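Local structure of glucose-6-phosphate isomerase (Plasmodium falciparum, 3QKI) at residues 21-24 with 28-31; 152-157 with 214-219; 177-182 with 388-393; 340-345 with 522-527; 379-384 with 430-435. The protein probably catalyses the reversible isomerisation of alpha-D-glucose 6-phosphate to beta-D-fructose 6-phosphate, the second step of glycolysis. All blocks are in the same frame, centred on the assembly; numbering follows the deposited sequence. Where two conformers were deposited one is given.

Interaction 1 (21-24 with 28-31); sequences MEIT and SYKE
Tyr29 lays one face of its ring against Thr24: the CA of Thr24 stands 3.8 Å from the centroid of the Tyr29 ring and 19° off the ring normal, a CH-pi contact displaced toward the rim. The methyl of Thr24 continues this contact outward, with CG2 3.6 Å from Tyr29 CZ, so the two side chains run alongside one another and point the same way. With its CG anti to the backbone N (chi1 -173°), Tyr29 carries its ring alongside Thr24. Nearer the root of the ring, the carbonyl oxygen of Ile23 comes to 3.4 Å from Tyr29 CB and meets the ring obliquely, while Ile23 CD1 reaches only 4.5 Å from Tyr29 CE2. Lys30 takes a smaller share: its extended chain passes the Thr24 carbonyl, CG being 3.8 Å from Thr24 O, and NZ makes a weak hydrogen bond to Asn25 O. The phenol tip of Tyr29 is satisfied by His369 ND1, and Tyr84 and Phe365 also pack against this tyrosine, so that it packs against helices 75-87 and 356-371. The contact is that of a short 3-10 turn folded back on the first turn of the helix it introduces, here helix 27-39 at the start of the modelled chain.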
# COMPACT_ATOMS: atom_id res chain seq x y z
N MET A 21 30.13 -11.35 -20.73
CA MET A 21 29.05 -12.32 -20.90
C MET A 21 27.96 -12.16 -19.83
O MET A 21 28.28 -11.93 -18.66
CB MET A 21 29.61 -13.75 -20.90
N GLU A 22 26.69 -12.31 -20.25
CA GLU A 22 25.49 -12.19 -19.39
C GLU A 22 25.24 -13.43 -18.54
O GLU A 22 25.74 -14.51 -18.84
CB GLU A 22 24.24 -11.88 -20.23
CG GLU A 22 24.18 -10.45 -20.76
CD GLU A 22 22.94 -10.08 -21.55
OE1 GLU A 22 21.85 -10.61 -21.24
OE2 GLU A 22 23.05 -9.22 -22.46
N ILE A 23 24.42 -13.29 -17.48
CA ILE A 23 24.06 -14.41 -16.59
C ILE A 23 23.31 -15.55 -17.34
O ILE A 23 23.44 -16.73 -17.01
CB ILE A 23 23.28 -13.92 -15.34
CG1 ILE A 23 21.96 -13.18 -15.71
CG2 ILE A 23 24.19 -13.12 -14.42
CD1 ILE A 23 20.92 -13.03 -14.57
N THR A 24 22.53 -15.16 -18.34
CA THR A 24 21.71 -16.06 -19.15
C THR A 24 22.55 -17.08 -19.93
O THR A 24 22.01 -18.09 -20.37
CB THR A 24 20.73 -15.27 -20.03
OG1 THR A 24 21.48 -14.34 -20.80
CG2 THR A 24 19.69 -14.54 -19.20
N SER A 28 24.77 -23.25 -15.38
CA SER A 28 23.72 -23.50 -14.39
C SER A 28 22.40 -22.76 -14.70
O SER A 28 21.35 -23.28 -14.35
CB SER A 28 24.22 -23.20 -12.99
OG SER A 28 24.67 -21.86 -12.94
N TYR A 29 22.45 -21.58 -15.39
CA TYR A 29 21.24 -20.86 -15.78
C TYR A 29 20.53 -21.64 -16.91
O TYR A 29 19.30 -21.82 -16.88
CB TYR A 29 21.58 -19.42 -16.25
CG TYR A 29 20.36 -18.55 -16.51
CD1 TYR A 29 19.65 -18.64 -17.70
CD2 TYR A 29 19.96 -17.58 -15.59
CE1 TYR A 29 18.54 -17.84 -17.96
CE2 TYR A 29 18.83 -16.79 -15.82
CZ TYR A 29 18.12 -16.93 -17.00
OH TYR A 29 17.03 -16.15 -17.30
N LYS A 30 21.31 -22.07 -17.91
CA LYS A 30 20.80 -22.84 -19.04
C LYS A 30 20.17 -24.16 -18.53
O LYS A 30 19.11 -24.55 -19.02
CB LYS A 30 21.90 -23.08 -20.08
CG LYS A 30 22.20 -21.87 -20.95
CD LYS A 30 23.50 -22.03 -21.69
CE LYS A 30 23.75 -20.90 -22.66
NZ LYS A 30 25.13 -20.92 -23.22
N GLU A 31 20.75 -24.76 -17.47
CA GLU A 31 20.23 -25.98 -16.86
C GLU A 31 18.91 -25.70 -16.12
O GLU A 31 17.98 -26.49 -16.23
CB GLU A 31 21.27 -26.63 -15.93
CG GLU A 31 22.46 -27.19 -16.70
CD GLU A 31 23.61 -27.74 -15.88
OE1 GLU A 31 23.81 -27.30 -14.73
OE2 GLU A 31 24.34 -28.61 -16.41

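Interaction 2 (152-157 with 214-219); sequences DIRNGV and QDNVFN
Arg154 meets Asn216 and Phe218 through CB and CG and again through its guanidinium. Its CB lies 3.8 Å from Asn216 ND2, and its CG is 4.1 Å from Phe218 CE2. The chain bends at the CG-CD bond (chi3 57°), bringing the guanidinium over Asn216, whose CG sits above the centre of one guanidinium face; the guanidinium and amide planes are 34° apart. At the tip NH1 is 3.7 Å from Asn216 CB and also comes to the edge of the Phe218 ring, 3.8 Å from CE2. The two terminal nitrogens have polar partners beyond this pair, NH1 donating to Ile326 O and NH2 bonding with Tyr192 OH. The backbone of the same arginine takes a second grip: Asn216 ND2 donates to Arg154 O at 2.9 Å, the acceptor lying close to the amide plane and the donor tilted 28° out of the carbonyl plane. Lys165 NZ bonds both to Arg154 O and to Asn216 OD1, which lets these two acceptors lie near each other and probably fixes the amide's rotation. Asn216 is the third residue of a type II turn, Gln214 to Val217, while Gly156, just past the facing helix, has positive phi and closes it with the two weak bonds of a Schellman motif. Deeper in, Ile153 CG2 packs 4.0 Å from Phe218 CZ, with Ile326 against both residues. The contact thus joins the C-terminal end of helix 135-154 to the loop entering strand 219-223, an outermost strand of the five-stranded parallel sheet, beside helix 179-197.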
# COMPACT_ATOMS: atom_id res chain seq x y z
N ASP A 152 18.36 11.41 27.96
CA ASP A 152 18.12 12.76 28.49
C ASP A 152 16.74 13.30 28.16
O ASP A 152 16.13 13.95 29.00
CB ASP A 152 19.22 13.73 28.07
CG ASP A 152 20.58 13.57 28.77
OD1 ASP A 152 20.70 12.69 29.65
OD2 ASP A 152 21.51 14.32 28.44
N ILE A 153 16.24 13.02 26.94
CA ILE A 153 14.88 13.43 26.54
C ILE A 153 13.86 12.65 27.37
O ILE A 153 12.94 13.26 27.92
CB ILE A 153 14.65 13.21 25.01
CG1 ILE A 153 15.47 14.22 24.17
CG2 ILE A 153 13.16 13.21 24.62
CD1 ILE A 153 14.93 15.65 24.02
N ARG A 154 14.06 11.33 27.49
CA ARG A 154 13.15 10.43 28.17
C ARG A 154 13.13 10.57 29.68
O ARG A 154 12.10 10.26 30.30
CB ARG A 154 13.40 8.96 27.76
CG ARG A 154 13.14 8.71 26.28
CD ARG A 154 13.64 7.34 25.85
NE ARG A 154 13.02 6.26 26.63
CZ ARG A 154 11.79 5.81 26.44
NH1 ARG A 154 11.02 6.31 25.48
NH2 ARG A 154 11.31 4.84 27.21
N ASN A 155 14.26 11.03 30.30
CA ASN A 155 14.35 11.22 31.75
C ASN A 155 14.03 12.67 32.13
O ASN A 155 14.07 13.02 33.30
CB ASN A 155 15.74 10.81 32.27
CG ASN A 155 16.00 9.32 32.30
OD1 ASN A 155 15.45 8.54 31.51
ND2 ASN A 155 16.92 8.90 33.17
N GLY A 156 13.77 13.50 31.14
CA GLY A 156 13.50 14.91 31.36
C GLY A 156 14.72 15.74 31.73
O GLY A 156 14.55 16.82 32.27
N VAL A 157 15.95 15.27 31.43
CA VAL A 157 17.17 16.05 31.63
C VAL A 157 17.16 17.17 30.58
O VAL A 157 17.40 18.33 30.91
CB VAL A 157 18.46 15.17 31.61
CG1 VAL A 157 19.72 16.02 31.43
CG2 VAL A 157 18.57 14.34 32.88
N GLN A 214 0.56 8.25 29.38
CA GLN A 214 1.55 8.23 30.45
C GLN A 214 2.91 8.72 29.93
O GLN A 214 3.04 9.02 28.73
CB GLN A 214 1.63 6.84 31.11
CG GLN A 214 1.99 5.70 30.16
CD GLN A 214 2.14 4.41 30.92
OE1 GLN A 214 3.11 4.22 31.65
NE2 GLN A 214 1.20 3.50 30.75
N ASP A 215 3.89 8.87 30.83
CA ASP A 215 5.25 9.32 30.48
C ASP A 215 5.83 8.46 29.38
O ASP A 215 5.64 7.25 29.34
CB ASP A 215 6.18 9.16 31.70
CG ASP A 215 6.10 10.24 32.75
OD1 ASP A 215 6.76 10.09 33.80
OD2 ASP A 215 5.38 11.25 32.52
N ASN A 216 6.62 9.09 28.52
CA ASN A 216 7.34 8.40 27.45
C ASN A 216 6.50 7.61 26.45
O ASN A 216 6.93 6.58 25.92
CB ASN A 216 8.60 7.67 27.96
CG ASN A 216 9.55 8.59 28.69
OD1 ASN A 216 9.66 9.78 28.39
ND2 ASN A 216 10.24 8.07 29.67
N VAL A 217 5.29 8.14 26.18
CA VAL A 217 4.42 7.70 25.11
C VAL A 217 4.51 8.90 24.17
O VAL A 217 3.81 9.90 24.35
CB VAL A 217 2.96 7.38 25.50
CG1 VAL A 217 2.12 7.08 24.26
CG2 VAL A 217 2.90 6.22 26.47
N PHE A 218 5.43 8.82 23.22
CA PHE A 218 5.64 9.93 22.27
C PHE A 218 4.70 9.88 21.09
O PHE A 218 4.48 8.81 20.50
CB PHE A 218 7.10 9.96 21.80
CG PHE A 218 8.06 10.33 22.90
CD1 PHE A 218 8.45 11.66 23.08
CD2 PHE A 218 8.60 9.37 23.74
CE1 PHE A 218 9.35 12.00 24.09
CE2 PHE A 218 9.47 9.72 24.76
CZ PHE A 218 9.86 11.03 24.93
N ASN A 219 4.15 11.03 20.72
CA ASN A 219 3.28 11.10 19.56
C ASN A 219 4.19 11.37 18.36
O ASN A 219 4.53 12.51 18.07
CB ASN A 219 2.22 12.18 19.77
CG ASN A 219 1.21 12.33 18.66
OD1 ASN A 219 1.22 11.62 17.64
ND2 ASN A 219 0.32 13.27 18.84

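Interaction 3 (177-182 with 388-393); sequences SYLGTE and FSAHIQ
Gly180 puts its CA over one face of the His391 imidazole, 3.7 Å from the ring centroid and 19° off the normal, a CH-pi contact shifted toward the rim. His391 can lie there because its CG is anti to the backbone N (chi1 173°), which swings the ring out along the flank of its helix toward the other; the absence of a side chain on Gly180 lets backbone and ring come together. Gly180 N is 3.5 Å from His391 ND1, but the angle is too poor for a hydrogen bond, so the CH-pi contact, not a polar pairing, joins the two. At the root of the histidine, CB lies 3.7 Å from Leu179 O. These two helix starts belong to different SIS domains: helix 179-197 follows strand 168-172 of the parallel sheet and helix 388-400 follows strand 375-380 of the mixed sheet, an alternation of strand and helix as in the paired SIS domains of the phosphoglucose isomerase family. Ser177, just ahead of the first helix, and Gln394, just after the second segment, bind fructose 6-phosphate, and the Leu179 side chain lies about 3 Å from that of Gln394. Leu179 holds its CG beside the backbone N (chi1 -71°) with an extended outer torsion, sending both methyls toward Ala390. CD2 reaches Ala390 CB at 4.1 Å and CD1 comes 4.0 Å from Ala390 O. Ser430 of the second subunit packs on the same leucine, and Leu530 of helix 523-543 on His391.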
# COMPACT_ATOMS: atom_id res chain seq x y z
N SER A 177 14.77 8.07 4.32
CA SER A 177 14.88 8.83 5.56
C SER A 177 13.73 8.62 6.54
O SER A 177 13.84 9.05 7.68
CB SER A 177 15.13 10.30 5.26
OG SER A 177 16.43 10.41 4.71
N TYR A 178 12.64 7.95 6.12
CA TYR A 178 11.54 7.60 7.04
C TYR A 178 10.90 6.22 6.85
O TYR A 178 10.29 5.74 7.80
CB TYR A 178 10.43 8.67 7.05
CG TYR A 178 9.44 8.48 5.94
CD1 TYR A 178 8.19 7.91 6.18
CD2 TYR A 178 9.77 8.79 4.62
CE1 TYR A 178 7.29 7.68 5.13
CE2 TYR A 178 8.90 8.51 3.57
CZ TYR A 178 7.66 7.97 3.83
OH TYR A 178 6.78 7.79 2.79
N LEU A 179 10.92 5.62 5.63
CA LEU A 179 10.24 4.34 5.39
C LEU A 179 10.60 3.22 6.36
O LEU A 179 9.72 2.60 6.93
CB LEU A 179 10.29 3.88 3.91
CG LEU A 179 9.43 4.70 2.92
CD1 LEU A 179 9.84 4.43 1.48
CD2 LEU A 179 7.94 4.42 3.10
N GLY A 180 11.89 3.01 6.56
CA GLY A 180 12.36 2.00 7.51
C GLY A 180 11.96 2.36 8.93
O GLY A 180 11.46 1.51 9.67
N THR A 181 12.14 3.64 9.30
CA THR A 181 11.78 4.12 10.63
C THR A 181 10.29 3.89 10.91
O THR A 181 9.97 3.35 11.97
CB THR A 181 12.16 5.60 10.78
OG1 THR A 181 13.50 5.77 10.33
CG2 THR A 181 11.99 6.12 12.22
N GLU A 182 9.40 4.28 9.97
CA GLU A 182 7.97 4.12 10.18
C GLU A 182 7.58 2.64 10.29
O GLU A 182 6.73 2.29 11.13
CB GLU A 182 7.13 4.88 9.13
CG GLU A 182 5.64 4.74 9.44
CD GLU A 182 4.74 5.74 8.76
OE1 GLU A 182 5.01 6.07 7.58
OE2 GLU A 182 3.75 6.17 9.39
N PHE A 388 5.37 -2.35 6.97
CA PHE A 388 6.51 -3.17 6.52
C PHE A 388 6.62 -3.18 4.99
O PHE A 388 7.68 -2.87 4.46
CB PHE A 388 6.41 -4.60 7.10
CG PHE A 388 7.53 -5.53 6.70
CD1 PHE A 388 8.86 -5.25 7.03
CD2 PHE A 388 7.25 -6.72 6.02
CE1 PHE A 388 9.89 -6.15 6.70
CE2 PHE A 388 8.29 -7.61 5.68
CZ PHE A 388 9.60 -7.32 6.03
N SER A 389 5.52 -3.52 4.28
CA SER A 389 5.41 -3.59 2.81
C SER A 389 5.90 -2.31 2.12
O SER A 389 6.62 -2.40 1.12
CB SER A 389 3.94 -3.85 2.43
OG SER A 389 3.72 -3.91 1.04
N ALA A 390 5.52 -1.12 2.64
CA ALA A 390 5.93 0.17 2.07
C ALA A 390 7.45 0.32 2.13
O ALA A 390 8.05 0.83 1.18
CB ALA A 390 5.25 1.33 2.81
N HIS A 391 8.08 -0.14 3.22
CA HIS A 391 9.55 -0.13 3.34
C HIS A 391 10.17 -1.16 2.35
O HIS A 391 11.07 -0.78 1.59
CB HIS A 391 10.03 -0.43 4.78
CG HIS A 391 11.52 -0.58 4.87
ND1 HIS A 391 12.38 0.39 4.35
CD2 HIS A 391 12.27 -1.61 5.34
CE1 HIS A 391 13.60 -0.05 4.58
NE2 HIS A 391 13.59 -1.25 5.16
N ILE A 392 9.68 -2.41 2.35
CA ILE A 392 10.15 -3.46 1.43
C ILE A 392 10.03 -3.03 -0.04
O ILE A 392 10.94 -3.31 -0.82
CB ILE A 392 9.54 -4.87 1.73
CG1 ILE A 392 9.88 -5.31 3.16
CG2 ILE A 392 9.98 -5.94 0.70
CD1 ILE A 392 11.41 -5.19 3.57
N GLN A 393 8.99 -2.28 -0.40
CA GLN A 393 8.80 -1.71 -1.75
C GLN A 393 9.98 -0.87 -2.18
O GLN A 393 10.50 -1.12 -3.26
CB GLN A 393 7.55 -0.85 -1.81
CG GLN A 393 6.39 -1.54 -2.37
CD GLN A 393 5.23 -0.59 -2.53
OE1 GLN A 393 5.21 0.53 -2.00
NE2 GLN A 393 4.24 -1.02 -3.29

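Interaction 4 (340-345 with 522-527); sequences CHDMDE and NFYTCG
Tyr524 OH donates a short hydrogen bond, 2.6 Å, to Asp342 OD2, the one hydrogen bond between residues 340-345 and 522-527. The oxygen receives it on its anti lone pair, the one turned away from OD1, and lies at the edge of the phenol ring near its plane, 3.3 Å from Tyr524 CE2. Carboxylate and ring planes stand 66° apart, and the two side chains cross at about a right angle. Tyr524 spans the gap because its CG is anti to the backbone N (chi1 178°), carrying the hydroxyl to the facing helix although the side chain does not set out straight toward it. Further along, the backbones themselves meet: the CA atoms of Cys340 and Gly527 are 4.4 Å apart, and Cys340 N is 3.6 Å from Gly527 C. Glycine, having no side chain, makes this close approach possible. The thiol of Cys340 lies beside the same residue, SG 3.6 Å from Gly527 CA. Helix 523-543 begins one turn earlier, where Asn522 is the N-cap: its OD1 accepts from Thr525 N at 2.9 Å, with the donor almost in line with the side-chain carbonyl. One turn along helix 330-349 from Cys340, Asp344 hydrogen-bonds Ser531 of helix 523-543, a second polar tie between the helices, and forms a salt bridge with Arg117 of a loop. Between Tyr524 and Asp342, the short distance is consistent with a neutral phenol bonded to a charged carboxylate, which would polarise the O-H, adding a directional bond to the close packing of Cys340 on Gly527.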
# COMPACT_ATOMS: atom_id res chain seq x y z
N CYS A 340 19.68 -7.40 13.93
CA CYS A 340 20.22 -7.08 12.61
C CYS A 340 21.58 -7.76 12.45
O CYS A 340 21.85 -8.40 11.44
CB CYS A 340 20.35 -5.57 12.41
SG CYS A 340 18.77 -4.69 12.41
N HIS A 341 22.43 -7.59 13.48
CA HIS A 341 23.79 -8.12 13.49
C HIS A 341 23.84 -9.64 13.39
O HIS A 341 24.60 -10.16 12.57
CB HIS A 341 24.57 -7.62 14.71
CG HIS A 341 25.97 -8.15 14.76
ND1 HIS A 341 26.90 -7.81 13.79
CD2 HIS A 341 26.55 -9.00 15.63
CE1 HIS A 341 28.02 -8.43 14.12
NE2 HIS A 341 27.86 -9.14 15.24
N ASP A 342 23.01 -10.36 14.19
CA ASP A 342 22.97 -11.82 14.16
C ASP A 342 22.52 -12.37 12.82
O ASP A 342 23.09 -13.36 12.36
CB ASP A 342 22.14 -12.38 15.32
CG ASP A 342 22.82 -12.24 16.67
OD1 ASP A 342 24.05 -11.96 16.69
OD2 ASP A 342 22.14 -12.41 17.70
N MET A 343 21.56 -11.71 12.17
CA MET A 343 21.14 -12.11 10.82
C MET A 343 22.25 -11.77 9.79
O MET A 343 22.48 -12.56 8.89
CB MET A 343 19.79 -11.47 10.44
CG MET A 343 19.28 -11.86 9.04
SD MET A 343 19.09 -13.64 8.75
CE MET A 343 17.67 -13.95 9.71
N ASP A 344 22.96 -10.61 9.94
CA ASP A 344 24.08 -10.25 9.08
C ASP A 344 25.16 -11.35 9.12
O ASP A 344 25.64 -11.77 8.06
CB ASP A 344 24.74 -8.92 9.50
CG ASP A 344 23.92 -7.67 9.26
OD1 ASP A 344 22.90 -7.74 8.51
OD2 ASP A 344 24.23 -6.63 9.88
N GLU A 345 25.51 -11.81 10.34
CA GLU A 345 26.52 -12.87 10.56
C GLU A 345 26.12 -14.18 9.91
O GLU A 345 26.96 -14.85 9.30
CB GLU A 345 26.78 -13.07 12.07
CG GLU A 345 27.51 -11.89 12.70
CD GLU A 345 29.00 -11.86 12.44
OE1 GLU A 345 29.70 -12.76 12.94
OE2 GLU A 345 29.47 -10.91 11.77
N ASN A 522 9.41 -9.00 18.89
CA ASN A 522 10.03 -8.17 19.91
C ASN A 522 11.12 -7.34 19.18
O ASN A 522 11.21 -7.41 17.94
CB ASN A 522 10.57 -9.01 21.08
CG ASN A 522 11.54 -10.10 20.70
OD1 ASN A 522 12.25 -10.02 19.69
ND2 ASN A 522 11.56 -11.16 21.47
N PHE A 523 11.89 -6.52 19.90
CA PHE A 523 12.92 -5.68 19.24
C PHE A 523 13.98 -6.49 18.49
O PHE A 523 14.33 -6.14 17.36
CB PHE A 523 13.54 -4.69 20.24
CG PHE A 523 12.60 -3.56 20.58
CD1 PHE A 523 12.56 -2.41 19.80
CD2 PHE A 523 11.75 -3.65 21.68
CE1 PHE A 523 11.66 -1.37 20.10
CE2 PHE A 523 10.87 -2.60 22.00
CZ PHE A 523 10.83 -1.47 21.21
N TYR A 524 14.47 -7.58 19.11
CA TYR A 524 15.48 -8.44 18.52
C TYR A 524 14.96 -9.08 17.21
O TYR A 524 15.65 -9.03 16.19
CB TYR A 524 15.89 -9.51 19.55
CG TYR A 524 16.90 -10.49 19.01
CD1 TYR A 524 16.50 -11.71 18.48
CD2 TYR A 524 18.27 -10.20 19.04
CE1 TYR A 524 17.43 -12.63 18.00
CE2 TYR A 524 19.20 -11.11 18.55
CZ TYR A 524 18.78 -12.31 18.00
OH TYR A 524 19.67 -13.19 17.47
N THR A 525 13.76 -9.69 17.26
CA THR A 525 13.13 -10.33 16.11
C THR A 525 12.84 -9.31 14.98
O THR A 525 12.93 -9.67 13.81
CB THR A 525 11.90 -11.12 16.60
OG1 THR A 525 12.31 -12.07 17.58
CG2 THR A 525 11.19 -11.83 15.49
N CYS A 526 12.47 -8.06 15.34
CA CYS A 526 12.20 -7.05 14.31
C CYS A 526 13.51 -6.74 13.55
O CYS A 526 13.48 -6.48 12.35
CB CYS A 526 11.59 -5.79 14.92
SG CYS A 526 10.78 -4.70 13.72
N GLY A 527 14.64 -6.82 14.26
CA GLY A 527 15.98 -6.66 13.69
C GLY A 527 16.30 -7.83 12.76
O GLY A 527 16.78 -7.61 11.64

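Interaction 5 (379-384 with 430-435); sequences LPYFQN and SFYQLI
Tyr381, the centre of an inverse gamma turn next to strand 375-380, meets Tyr432 of helix 428-437, the helix that carries His429, a fructose 6-phosphate-binding residue, near its start. The strand is part of the mixed sheet of the mixed-sheet domain of the isomerase, and the helix packs against it with buried aromatic side chains. The two phenols approach from opposite directions and their oxygens are hydrogen-bonded, Tyr381 OH to Tyr432 OH at 2.8 Å. Tyr381 OH lies at the edge of the Tyr432 ring, 3.2 Å from CE2, and bonds also with Gln428 OE1, so this buried hydroxyl links two points of the helix to the turn. Leu379 covers the other part of the contact with its two methyls. CD1 is 3.3 Å from Tyr432 OH and 3.7 Å from Tyr432 CZ, meeting that ring obliquely. Gln475 of helix 464-481 packs on both tyrosines. The outer parts of the segments turn to the dimer: Gln383 and Gln433 hydrogen-bond to Asn225 and Gly553 of the second subunit, respectively. Phe431 has its CG wedged between the backbone N and carbonyl carbon (chi1 54°), which brings the end of its ring back toward the strand. There Leu379 CD2 touches the ring edge in plane, 3.9 Å from Phe431 CZ.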
# COMPACT_ATOMS: atom_id res chain seq x y z
N LEU A 379 2.85 -10.16 2.64
CA LEU A 379 1.62 -10.31 3.43
C LEU A 379 1.84 -10.73 4.89
O LEU A 379 1.74 -11.92 5.21
CB LEU A 379 0.66 -11.27 2.70
CG LEU A 379 0.46 -11.03 1.20
CD1 LEU A 379 -0.23 -12.22 0.58
CD2 LEU A 379 -0.31 -9.71 0.94
N PRO A 380 2.18 -9.77 5.77
CA PRO A 380 2.35 -10.13 7.19
C PRO A 380 0.98 -10.31 7.86
O PRO A 380 0.12 -9.44 7.75
CB PRO A 380 3.12 -8.93 7.75
CG PRO A 380 2.74 -7.77 6.87
CD PRO A 380 2.35 -8.32 5.54
N TYR A 381 0.77 -11.45 8.55
CA TYR A 381 -0.48 -11.70 9.28
C TYR A 381 -0.30 -11.10 10.69
O TYR A 381 -0.19 -11.80 11.70
CB TYR A 381 -0.83 -13.20 9.28
CG TYR A 381 -1.63 -13.55 8.04
CD1 TYR A 381 -1.05 -13.46 6.77
CD2 TYR A 381 -2.98 -13.85 8.12
CE1 TYR A 381 -1.80 -13.69 5.62
CE2 TYR A 381 -3.75 -14.08 6.97
CZ TYR A 381 -3.16 -13.98 5.72
OH TYR A 381 -3.90 -14.19 4.58
N PHE A 382 -0.21 -9.75 10.72
CA PHE A 382 0.09 -8.97 11.91
C PHE A 382 -0.16 -7.51 11.57
O PHE A 382 0.63 -6.90 10.84
CB PHE A 382 1.57 -9.20 12.34
CG PHE A 382 1.84 -9.13 13.83
CD1 PHE A 382 1.44 -10.16 14.68
CD2 PHE A 382 2.49 -8.03 14.38
CE1 PHE A 382 1.72 -10.10 16.06
CE2 PHE A 382 2.76 -7.97 15.77
CZ PHE A 382 2.39 -9.01 16.59
N GLN A 383 -1.27 -6.95 12.07
CA GLN A 383 -1.60 -5.55 11.81
C GLN A 383 -0.49 -4.54 12.18
O GLN A 383 -0.37 -3.52 11.51
CB GLN A 383 -2.96 -5.19 12.43
CG GLN A 383 -3.51 -3.81 12.01
CD GLN A 383 -3.83 -3.69 10.53
OE1 GLN A 383 -3.93 -4.66 9.79
NE2 GLN A 383 -3.95 -2.48 10.06
N ASN A 384 0.35 -4.83 13.22
CA ASN A 384 1.43 -3.92 13.58
C ASN A 384 2.51 -3.81 12.52
O ASN A 384 3.23 -2.84 12.49
CB ASN A 384 1.94 -4.13 15.02
CG ASN A 384 0.85 -3.88 16.04
OD1 ASN A 384 -0.10 -3.16 15.78
ND2 ASN A 384 0.93 -4.51 17.19
N SER A 430 -9.39 -8.23 0.37
CA SER A 430 -9.29 -7.20 -0.66
C SER A 430 -8.98 -7.76 -2.03
O SER A 430 -9.82 -7.66 -2.91
CB SER A 430 -8.25 -6.16 -0.26
OG SER A 430 -8.01 -5.25 -1.31
N PHE A 431 -7.78 -8.34 -2.22
CA PHE A 431 -7.32 -8.78 -3.53
C PHE A 431 -6.94 -10.28 -3.68
O PHE A 431 -6.44 -10.64 -4.75
CB PHE A 431 -6.14 -7.89 -3.98
CG PHE A 431 -5.03 -7.83 -2.95
CD1 PHE A 431 -4.16 -8.91 -2.76
CD2 PHE A 431 -4.86 -6.70 -2.15
CE1 PHE A 431 -3.18 -8.87 -1.76
CE2 PHE A 431 -3.87 -6.66 -1.16
CZ PHE A 431 -3.04 -7.75 -0.97
N TYR A 432 -7.16 -11.13 -2.65
CA TYR A 432 -6.82 -12.55 -2.81
C TYR A 432 -7.62 -13.27 -3.90
O TYR A 432 -7.17 -14.30 -4.38
CB TYR A 432 -6.90 -13.34 -1.53
CG TYR A 432 -5.75 -13.20 -0.57
CD1 TYR A 432 -4.98 -12.04 -0.54
CD2 TYR A 432 -5.53 -14.14 0.43
CE1 TYR A 432 -4.01 -11.83 0.45
CE2 TYR A 432 -4.55 -13.96 1.41
CZ TYR A 432 -3.82 -12.78 1.43
OH TYR A 432 -2.91 -12.59 2.45
N GLN A 433 -8.75 -12.71 -4.32
CA GLN A 433 -9.53 -13.28 -5.43
C GLN A 433 -8.56 -13.48 -6.64
O GLN A 433 -8.50 -14.56 -7.21
CB GLN A 433 -10.69 -12.34 -5.81
CG GLN A 433 -11.27 -12.58 -7.19
CD GLN A 433 -11.86 -13.96 -7.34
OE1 GLN A 433 -12.59 -14.46 -6.48
NE2 GLN A 433 -11.57 -14.59 -8.47
N LEU A 434 -7.79 -12.41 -6.98
CA LEU A 434 -6.81 -12.41 -8.07
C LEU A 434 -5.66 -13.40 -7.79
O LEU A 434 -5.29 -14.17 -8.68
CB LEU A 434 -6.29 -10.98 -8.33
CG LEU A 434 -5.35 -10.79 -9.52
CD1 LEU A 434 -5.45 -9.43 -10.08
CD2 LEU A 434 -3.90 -11.01 -9.12
N ILE A 435 -5.14 -13.40 -6.56
CA ILE A 435 -4.04 -14.29 -6.15
C ILE A 435 -4.45 -15.76 -6.28
O ILE A 435 -3.59 -16.60 -6.60
CB ILE A 435 -3.45 -13.91 -4.75
CG1 ILE A 435 -2.94 -12.44 -4.76
CG2 ILE A 435 -2.32 -14.88 -4.31
CD1 ILE A 435 -2.18 -11.93 -3.47

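Interaction 1 closes at the N-terminal end of the chain before any other opens, and it lies across the centre of the chain from interaction 2, with 56 Å between their centres. Interaction 2 is at the edge of the parallel sheet, whereas interaction 5 belongs to the mixed sheet. Interaction 3, about 4 Å from the chain centre, joins the helices that follow strands of the two sheets, and its segments alternate along the chain with those of interactions 2, 4 and 5. Interaction 4 lies about 17 Å from it, centre to centre, and encloses interaction 5 in its loop. Interactions 3 and 5 both touch the second subunit, linking the substrate-site region to the dimer.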